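LipS lipolytic enzyme (Unidentified, PDB 4FBL) is a thermostable lipase of the alpha/beta-hydrolase fold that probably hydrolyses ester bonds of lipid substrates through a serine nucleophile. Local coordinates at residues Q65-Y79 against T262-L275. Residues are numbered along the deposited sequence; the frame is centred on the assembly and turned at random.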
ATOM      1  N   GLN C  65      -6.223  14.463  20.627  1.00 22.31           N
ATOM      2  CA  GLN C  65      -5.597  14.694  21.910  1.00 22.43           C
ATOM      3  C   GLN C  65      -4.112  14.482  21.854  1.00 21.93           C
ATOM      4  O   GLN C  65      -3.350  15.115  22.615  1.00 20.76           O
ATOM      5  CB  GLN C  65      -6.230  13.847  23.036  1.00 26.09           C
ATOM      6  CG  GLN C  65      -5.495  12.591  23.319  1.00 30.92           C
ATOM      7  CD  GLN C  65      -4.456  12.720  24.346  1.00 31.05           C
ATOM      8  OE1 GLN C  65      -4.491  13.595  25.193  1.00 37.68           O
ATOM      9  NE2 GLN C  65      -3.529  11.836  24.301  1.00 28.63           N
ATOM     10  N   SER C  66      -3.617  13.595  20.974  1.00 19.59           N
ATOM     11  CA  SER C  66      -2.174  13.372  21.049  1.00 17.52           C
ATOM     12  C   SER C  66      -1.423  14.557  20.427  1.00 18.61           C
ATOM     13  O   SER C  66      -0.176  14.658  20.635  1.00 20.23           O
ATOM     14  CB  SER C  66      -1.693  12.089  20.383  1.00 18.49           C
ATOM     15  OG  SER C  66      -2.153  12.032  19.065  1.00 17.69           O
ATOM     16  N   MET C  67      -2.150  15.395  19.665  1.00 19.16           N
ATOM     17  CA  MET C  67      -1.560  16.531  18.935  1.00 20.43           C
ATOM     18  C   MET C  67      -1.926  17.884  19.646  1.00 23.08           C
ATOM     19  O   MET C  67      -1.528  18.963  19.174  1.00 20.43           O
ATOM     20  CB  MET C  67      -2.100  16.599  17.500  1.00 20.44           C
ATOM     21  CG  MET C  67      -2.085  15.261  16.689  1.00 17.21           C
ATOM     22  SD  MET C  67      -0.407  14.631  16.658  1.00 21.54           S
ATOM     23  CE  MET C  67       0.635  15.664  15.685  1.00 17.07           C
ATOM     24  N   ARG C  68      -2.718  17.837  20.732  1.00 25.25           N
ATOM     25  CA  ARG C  68      -3.272  19.053  21.357  1.00 25.14           C
ATOM     26  C   ARG C  68      -2.206  20.062  21.875  1.00 25.54           C
ATOM     27  O   ARG C  68      -2.265  21.259  21.560  1.00 25.92           O
ATOM     28  CB  ARG C  68      -4.268  18.654  22.465  1.00 26.46           C
ATOM     29  CG  ARG C  68      -5.306  19.774  22.765  1.00 33.14           C
ATOM     30  CD  ARG C  68      -6.539  19.291  23.606  1.00 37.82           C
ATOM     31  NE  ARG C  68      -7.665  19.021  22.683  1.00 45.33           N
ATOM     32  CZ  ARG C  68      -8.207  19.939  21.860  1.00 51.18           C
ATOM     33  NH1 ARG C  68      -7.731  21.195  21.850  1.00 54.07           N
ATOM     34  NH2 ARG C  68      -9.236  19.642  21.060  1.00 50.50           N
ATOM     35  N   PHE C  69      -1.207  19.583  22.585  1.00 26.41           N
ATOM     36  CA  PHE C  69      -0.056  20.400  23.018  1.00 28.41           C
ATOM     37  C   PHE C  69       0.587  21.188  21.846  1.00 30.44           C
ATOM     38  O   PHE C  69       0.955  22.389  22.001  1.00 29.43           O
ATOM     39  CB  PHE C  69       0.992  19.597  23.792  1.00 26.44           C
ATOM     40  CG  PHE C  69       2.231  20.405  24.202  1.00 32.40           C
ATOM     41  CD1 PHE C  69       2.260  21.157  25.412  1.00 34.55           C
ATOM     42  CD2 PHE C  69       3.370  20.429  23.398  1.00 31.51           C
ATOM     43  CE1 PHE C  69       3.427  21.953  25.775  1.00 32.13           C
ATOM     44  CE2 PHE C  69       4.503  21.210  23.727  1.00 34.10           C
ATOM     45  CZ  PHE C  69       4.541  21.964  24.964  1.00 33.44           C
ATOM     46  N   LEU C  70       0.728  20.551  20.678  1.00 28.55           N
ATOM     47  CA  LEU C  70       1.382  21.170  19.588  1.00 26.71           C
ATOM     48  C   LEU C  70       0.486  22.174  18.962  1.00 26.49           C
ATOM     49  O   LEU C  70       0.924  23.274  18.595  1.00 26.02           O
ATOM     50  CB  LEU C  70       1.739  20.091  18.550  1.00 26.11           C
ATOM     51  CG  LEU C  70       2.821  20.288  17.536  1.00 28.45           C
ATOM     52  CD1 LEU C  70       4.059  20.921  18.166  1.00 30.30           C
ATOM     53  CD2 LEU C  70       3.182  18.891  16.893  1.00 24.03           C
ATOM     54  N   ALA C  71      -0.767  21.760  18.786  1.00 23.95           N
ATOM     55  CA  ALA C  71      -1.737  22.539  18.102  1.00 23.66           C
ATOM     56  C   ALA C  71      -2.012  23.818  18.886  1.00 24.41           C
ATOM     57  O   ALA C  71      -2.179  24.868  18.266  1.00 23.88           O
ATOM     58  CB  ALA C  71      -3.061  21.770  18.002  1.00 21.87           C
ATOM     59  N   GLU C  72      -2.179  23.703  20.209  1.00 23.86           N
ATOM     60  CA  GLU C  72      -2.412  24.908  21.051  1.00 27.25           C
ATOM     61  C   GLU C  72      -1.217  25.861  20.965  1.00 25.80           C
ATOM     62  O   GLU C  72      -1.413  27.070  20.890  1.00 26.22           O
ATOM     63  CB  GLU C  72      -2.452  24.579  22.541  1.00 28.15           C
ATOM     64  CG  GLU C  72      -3.215  23.405  22.937  1.00 35.83           C
ATOM     65  CD  GLU C  72      -4.596  23.766  23.347  1.00 46.19           C
ATOM     66  OE1 GLU C  72      -5.155  24.638  22.630  1.00 51.34           O
ATOM     67  OE2 GLU C  72      -5.100  23.156  24.338  1.00 43.93           O
ATOM     68  N   GLY C  73      -0.002  25.315  21.091  1.00 24.55           N
ATOM     69  CA  GLY C  73       1.181  26.088  20.791  1.00 25.04           C
ATOM     70  C   GLY C  73       1.137  26.926  19.519  1.00 25.95           C
ATOM     71  O   GLY C  73       1.464  28.103  19.587  1.00 27.00           O
ATOM     72  N   PHE C  74       0.773  26.354  18.349  1.00 24.38           N
ATOM     73  CA  PHE C  74       0.688  27.130  17.144  1.00 23.52           C
ATOM     74  C   PHE C  74      -0.446  28.152  17.252  1.00 24.51           C
ATOM     75  O   PHE C  74      -0.339  29.223  16.674  1.00 23.48           O
ATOM     76  CB  PHE C  74       0.383  26.258  15.866  1.00 23.01           C
ATOM     77  CG  PHE C  74       1.395  25.150  15.585  1.00 23.61           C
ATOM     78  CD1 PHE C  74       2.792  25.399  15.672  1.00 17.48           C
ATOM     79  CD2 PHE C  74       0.930  23.853  15.218  1.00 19.78           C
ATOM     80  CE1 PHE C  74       3.717  24.408  15.415  1.00 21.36           C
ATOM     81  CE2 PHE C  74       1.852  22.806  14.965  1.00 21.88           C
ATOM     82  CZ  PHE C  74       3.298  23.098  15.027  1.00 19.05           C
ATOM     83  N   ALA C  75      -1.586  27.779  17.842  1.00 24.38           N
ATOM     84  CA  ALA C  75      -2.664  28.780  18.001  1.00 26.98           C
ATOM     85  C   ALA C  75      -2.264  29.986  18.943  1.00 28.52           C
ATOM     86  O   ALA C  75      -2.526  31.141  18.581  1.00 28.34           O
ATOM     87  CB  ALA C  75      -3.991  28.185  18.407  1.00 25.18           C
ATOM     88  N   ARG C  76      -1.620  29.723  20.080  1.00 30.82           N
ATOM     89  CA  ARG C  76      -1.099  30.825  20.908  1.00 33.75           C
ATOM     90  C   ARG C  76      -0.084  31.671  20.191  1.00 34.89           C
ATOM     91  O   ARG C  76       0.078  32.824  20.544  1.00 35.72           O
ATOM     92  CB  ARG C  76      -0.440  30.345  22.155  1.00 34.28           C
ATOM     93  CG  ARG C  76      -1.372  29.661  22.994  1.00 36.31           C
ATOM     94  CD  ARG C  76      -0.757  29.520  24.296  1.00 41.82           C
ATOM     95  NE  ARG C  76      -1.697  28.652  24.942  1.00 46.15           N
ATOM     96  CZ  ARG C  76      -1.498  27.354  25.100  1.00 48.07           C
ATOM     97  NH1 ARG C  76      -0.338  26.777  24.712  1.00 41.56           N
ATOM     98  NH2 ARG C  76      -2.467  26.662  25.672  1.00 45.79           N
ATOM     99  N   ALA C  77       0.611  31.125  19.191  1.00 33.07           N
ATOM    100  CA  ALA C  77       1.538  31.966  18.482  1.00 30.68           C
ATOM    101  C   ALA C  77       0.793  32.802  17.446  1.00 29.69           C
ATOM    102  O   ALA C  77       1.367  33.686  16.824  1.00 29.97           O
ATOM    103  CB  ALA C  77       2.657  31.172  17.911  1.00 31.40           C
ATOM    104  N   GLY C  78      -0.507  32.583  17.259  1.00 27.44           N
ATOM    105  CA  GLY C  78      -1.240  33.489  16.361  1.00 24.64           C
ATOM    106  C   GLY C  78      -1.621  32.911  15.026  1.00 23.70           C
ATOM    107  O   GLY C  78      -2.381  33.504  14.287  1.00 24.51           O
ATOM    108  N   TYR C  79      -1.113  31.703  14.705  1.00 23.07           N
ATOM    109  CA  TYR C  79      -1.430  31.034  13.416  1.00 21.22           C
ATOM    110  C   TYR C  79      -2.891  30.555  13.363  1.00 19.94           C
ATOM    111  O   TYR C  79      -3.394  30.235  14.380  1.00 21.64           O
ATOM    112  CB  TYR C  79      -0.464  29.809  13.199  1.00 19.53           C
ATOM    113  CG  TYR C  79       0.991  30.299  13.086  1.00 19.68           C
ATOM    114  CD1 TYR C  79       1.387  31.083  11.998  1.00 22.02           C
ATOM    115  CD2 TYR C  79       1.910  30.070  14.110  1.00 20.45           C
ATOM    116  CE1 TYR C  79       2.679  31.639  11.915  1.00 21.95           C
ATOM    117  CE2 TYR C  79       3.251  30.591  14.003  1.00 23.35           C
ATOM    118  CZ  TYR C  79       3.593  31.370  12.930  1.00 24.53           C
ATOM    119  OH  TYR C  79       4.900  31.818  12.817  1.00 23.61           O
ATOM    120  N   THR C 262       4.942  13.627  20.558  1.00 22.54           N
ATOM    121  CA  THR C 262       4.224  14.907  20.666  1.00 22.45           C
ATOM    122  C   THR C 262       3.656  15.053  22.136  1.00 24.33           C
ATOM    123  O   THR C 262       3.098  16.097  22.517  1.00 21.01           O
ATOM    124  CB  THR C 262       3.057  14.961  19.693  1.00 22.46           C
ATOM    125  OG1 THR C 262       2.224  13.807  19.906  1.00 20.54           O
ATOM    126  CG2 THR C 262       3.562  14.965  18.241  1.00 21.59           C
ATOM    127  N   LEU C 263       3.755  13.951  22.894  1.00 24.25           N
ATOM    128  CA  LEU C 263       3.306  13.871  24.300  1.00 25.66           C
ATOM    129  C   LEU C 263       4.454  13.660  25.213  1.00 25.63           C
ATOM    130  O   LEU C 263       4.282  13.735  26.424  1.00 28.65           O
ATOM    131  CB  LEU C 263       2.318  12.722  24.456  1.00 24.62           C
ATOM    132  CG  LEU C 263       0.783  12.912  24.530  1.00 29.56           C
ATOM    133  CD1 LEU C 263       0.180  14.240  23.967  1.00 24.58           C
ATOM    134  CD2 LEU C 263      -0.025  11.692  24.172  1.00 25.54           C
ATOM    135  N   ASP C 264       5.635  13.421  24.668  1.00 27.22           N
ATOM    136  CA  ASP C 264       6.779  12.801  25.405  1.00 27.72           C
ATOM    137  C   ASP C 264       7.856  13.838  25.891  1.00 26.84           C
ATOM    138  O   ASP C 264       7.703  15.038  25.701  1.00 26.67           O
ATOM    139  CB  ASP C 264       7.460  11.790  24.459  1.00 26.16           C
ATOM    140  CG  ASP C 264       8.099  10.611  25.189  1.00 29.24           C
ATOM    141  OD1 ASP C 264       8.495  10.754  26.380  1.00 30.11           O
ATOM    142  OD2 ASP C 264       8.260   9.534  24.569  1.00 29.42           O
ATOM    143  N   ASN C 265       8.991  13.373  26.395  1.00 26.14           N
ATOM    144  CA  ASN C 265       9.966  14.318  26.959  1.00 26.61           C
ATOM    145  C   ASN C 265      10.355  15.345  25.918  1.00 26.94           C
ATOM    146  O   ASN C 265      10.761  16.442  26.279  1.00 24.42           O
ATOM    147  CB  ASN C 265      11.284  13.650  27.398  1.00 26.32           C
ATOM    148  CG  ASN C 265      11.093  12.706  28.538  1.00 27.93           C
ATOM    149  OD1 ASN C 265      10.470  13.039  29.552  1.00 28.77           O
ATOM    150  ND2 ASN C 265      11.583  11.489  28.364  1.00 26.28           N
ATOM    151  N   ASP C 266      10.320  15.000  24.615  1.00 25.99           N
ATOM    152  CA  ASP C 266      10.878  15.976  23.650  1.00 25.08           C
ATOM    153  C   ASP C 266       9.796  16.874  23.102  1.00 23.89           C
ATOM    154  O   ASP C 266      10.068  17.635  22.169  1.00 23.71           O
ATOM    155  CB  ASP C 266      11.593  15.289  22.479  1.00 25.91           C
ATOM    156  CG  ASP C 266      12.915  14.677  22.891  1.00 30.51           C
ATOM    157  OD1 ASP C 266      13.805  15.449  23.302  1.00 33.97           O
ATOM    158  OD2 ASP C 266      13.081  13.451  22.744  1.00 28.20           O
ATOM    159  N   LYS C 267       8.565  16.801  23.626  1.00 23.15           N
ATOM    160  CA  LYS C 267       7.456  17.666  23.047  1.00 22.76           C
ATOM    161  C   LYS C 267       7.775  19.162  22.919  1.00 23.53           C
ATOM    162  O   LYS C 267       7.412  19.861  21.941  1.00 22.16           O
ATOM    163  CB  LYS C 267       6.134  17.448  23.786  1.00 24.00           C
ATOM    164  CG  LYS C 267       6.035  17.915  25.338  1.00 22.29           C
ATOM    165  CD  LYS C 267       4.685  17.462  25.901  1.00 22.59           C
ATOM    166  CE  LYS C 267       4.349  18.330  27.150  1.00 28.05           C
ATOM    167  NZ  LYS C 267       5.561  18.089  28.044  1.00 25.62           N
ATOM    168  N   GLU C 268       8.436  19.706  23.946  1.00 23.69           N
ATOM    169  CA  GLU C 268       8.846  21.136  23.906  1.00 21.95           C
ATOM    170  C   GLU C 268       9.781  21.524  22.795  1.00 20.36           C
ATOM    171  O   GLU C 268       9.565  22.562  22.136  1.00 21.31           O
ATOM    172  CB  GLU C 268       9.510  21.473  25.253  1.00 23.39           C
ATOM    173  CG  GLU C 268       8.484  21.576  26.408  1.00 20.97           C
ATOM    174  CD  GLU C 268       8.295  20.256  27.151  1.00 26.91           C
ATOM    175  OE1 GLU C 268       9.038  19.271  26.869  1.00 25.78           O
ATOM    176  OE2 GLU C 268       7.334  20.230  27.980  1.00 28.22           O
ATOM    177  N   LEU C 269      10.847  20.749  22.624  1.00 20.36           N
ATOM    178  CA  LEU C 269      11.781  20.864  21.483  1.00 20.97           C
ATOM    179  C   LEU C 269      11.048  20.793  20.113  1.00 20.70           C
ATOM    180  O   LEU C 269      11.276  21.637  19.207  1.00 20.47           O
ATOM    181  CB  LEU C 269      12.825  19.752  21.582  1.00 21.03           C
ATOM    182  CG  LEU C 269      13.838  19.672  20.406  1.00 24.28           C
ATOM    183  CD1 LEU C 269      14.769  20.866  20.385  1.00 23.30           C
ATOM    184  CD2 LEU C 269      14.688  18.431  20.554  1.00 21.41           C
ATOM    185  N   ILE C 270      10.078  19.869  20.003  1.00 18.97           N
ATOM    186  CA  ILE C 270       9.335  19.704  18.731  1.00 18.14           C
ATOM    187  C   ILE C 270       8.523  21.026  18.499  1.00 18.01           C
ATOM    188  O   ILE C 270       8.495  21.526  17.397  1.00 17.26           O
ATOM    189  CB  ILE C 270       8.321  18.481  18.786  1.00 17.72           C
ATOM    190  CG1 ILE C 270       9.076  17.155  18.862  1.00 15.50           C
ATOM    191  CG2 ILE C 270       7.364  18.498  17.528  1.00 19.45           C
ATOM    192  CD1 ILE C 270       8.155  15.949  19.279  1.00 17.48           C
ATOM    193  N   LEU C 271       7.868  21.564  19.528  1.00 17.68           N
ATOM    194  CA  LEU C 271       7.016  22.772  19.316  1.00 18.41           C
ATOM    195  C   LEU C 271       7.916  23.910  18.956  1.00 19.86           C
ATOM    196  O   LEU C 271       7.637  24.709  18.021  1.00 18.58           O
ATOM    197  CB  LEU C 271       6.255  23.112  20.612  1.00 16.60           C
ATOM    198  CG  LEU C 271       5.411  24.369  20.632  1.00 20.68           C
ATOM    199  CD1 LEU C 271       4.419  24.477  19.440  1.00 12.42           C
ATOM    200  CD2 LEU C 271       4.717  24.504  21.962  1.00 20.71           C
ATOM    201  N   GLU C 272       8.977  24.050  19.764  1.00 20.79           N
ATOM    202  CA  GLU C 272       9.925  25.208  19.521  1.00 21.65           C
ATOM    203  C   GLU C 272      10.526  25.180  18.109  1.00 20.61           C
ATOM    204  O   GLU C 272      10.523  26.171  17.381  1.00 19.96           O
ATOM    205  CB  GLU C 272      11.055  25.275  20.589  1.00 20.61           C
ATOM    206  CG  GLU C 272      11.834  26.595  20.571  1.00 26.13           C
ATOM    207  CD  GLU C 272      12.834  26.763  19.357  1.00 31.21           C
ATOM    208  OE1 GLU C 272      13.427  25.741  18.877  1.00 33.04           O
ATOM    209  OE2 GLU C 272      13.022  27.943  18.884  1.00 33.49           O
ATOM    210  N   ARG C 273      11.095  24.047  17.715  1.00 21.67           N
ATOM    211  CA  ARG C 273      11.710  23.957  16.356  1.00 21.38           C
ATOM    212  C   ARG C 273      10.655  24.025  15.243  1.00 20.38           C
ATOM    213  O   ARG C 273      10.945  24.486  14.198  1.00 21.17           O
ATOM    214  CB  ARG C 273      12.553  22.669  16.219  1.00 20.89           C
ATOM    215  CG  ARG C 273      13.605  22.618  17.251  1.00 26.04           C
ATOM    216  CD  ARG C 273      14.871  23.400  16.850  1.00 30.44           C
ATOM    217  NE  ARG C 273      15.902  22.403  16.516  1.00 47.47           N
ATOM    218  CZ  ARG C 273      16.988  22.137  17.269  1.00 49.10           C
ATOM    219  NH1 ARG C 273      17.296  22.837  18.381  1.00 51.12           N
ATOM    220  NH2 ARG C 273      17.787  21.175  16.908  1.00 47.78           N
ATOM    221  N   SER C 274       9.437  23.524  15.456  1.00 20.19           N
ATOM    222  CA  SER C 274       8.389  23.602  14.436  1.00 19.05           C
ATOM    223  C   SER C 274       7.985  25.056  14.297  1.00 20.20           C
ATOM    224  O   SER C 274       7.821  25.521  13.184  1.00 19.29           O
ATOM    225  CB  SER C 274       7.120  22.757  14.756  1.00 18.66           C
ATOM    226  OG  SER C 274       7.520  21.363  14.888  1.00 20.36           O
ATOM    227  N   LEU C 275       7.819  25.772  15.415  1.00 20.80           N
ATOM    228  CA  LEU C 275       7.461  27.263  15.334  1.00 19.61           C
ATOM    229  C   LEU C 275       8.586  28.028  14.616  1.00 20.77           C
ATOM    230  O   LEU C 275       8.336  28.860  13.712  1.00 21.18           O
ATOM    231  CB  LEU C 275       7.301  27.815  16.760  1.00 18.73           C
ATOM    232  CG  LEU C 275       5.986  27.529  17.483  1.00 20.05           C
ATOM    233  CD1 LEU C 275       6.065  27.898  18.999  1.00 18.54           C
ATOM    234  CD2 LEU C 275       4.861  28.282  16.766  1.00 20.76           C
TER
HETATM  235  O   HOH W   1       0.932  17.330  21.381  1.00 26.21           O
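Leu70 and Leu271 form the closest CA pair, 5.9 Å apart, where helices 68-76 and 267-275 run side by side in the same general direction, axes 10.0 Å apart and crossing at -36°. Leu271 is a knob in the hole formed by Phe69, Leu70, Gly73 and Phe74; its CD1 lies 3.9 Å from Gly73 CA, where any side chain would collide. Phe69 reaches across to helix 267-275 because its chi1 of 177° sets CG opposite the backbone N: Lys267 CE sits over the ring centre, 4.0 Å from the centroid, in a CH-pi contact, while Lys267 NZ continues to a salt bridge with Glu268 OE2. Replacing Phe69 with alanine is likely to strip the Lys267 methylenes of their aromatic cover and open a gap beside Leu271 CD2. Further along, Leu275 CD2 meets the Phe74 ring at its edge, 3.7 Å from CD1. At the other end, Thr262 OG1 donates to Ser66 O (2.6 Å), and a water bridges that same oxygen to Thr262 O. The chemistry is thus divided: apolar packing joins two helices on one side of the central sheet, while the polar link ties together the segments preceding them, near the spermidine pocket and the probable catalytic His259.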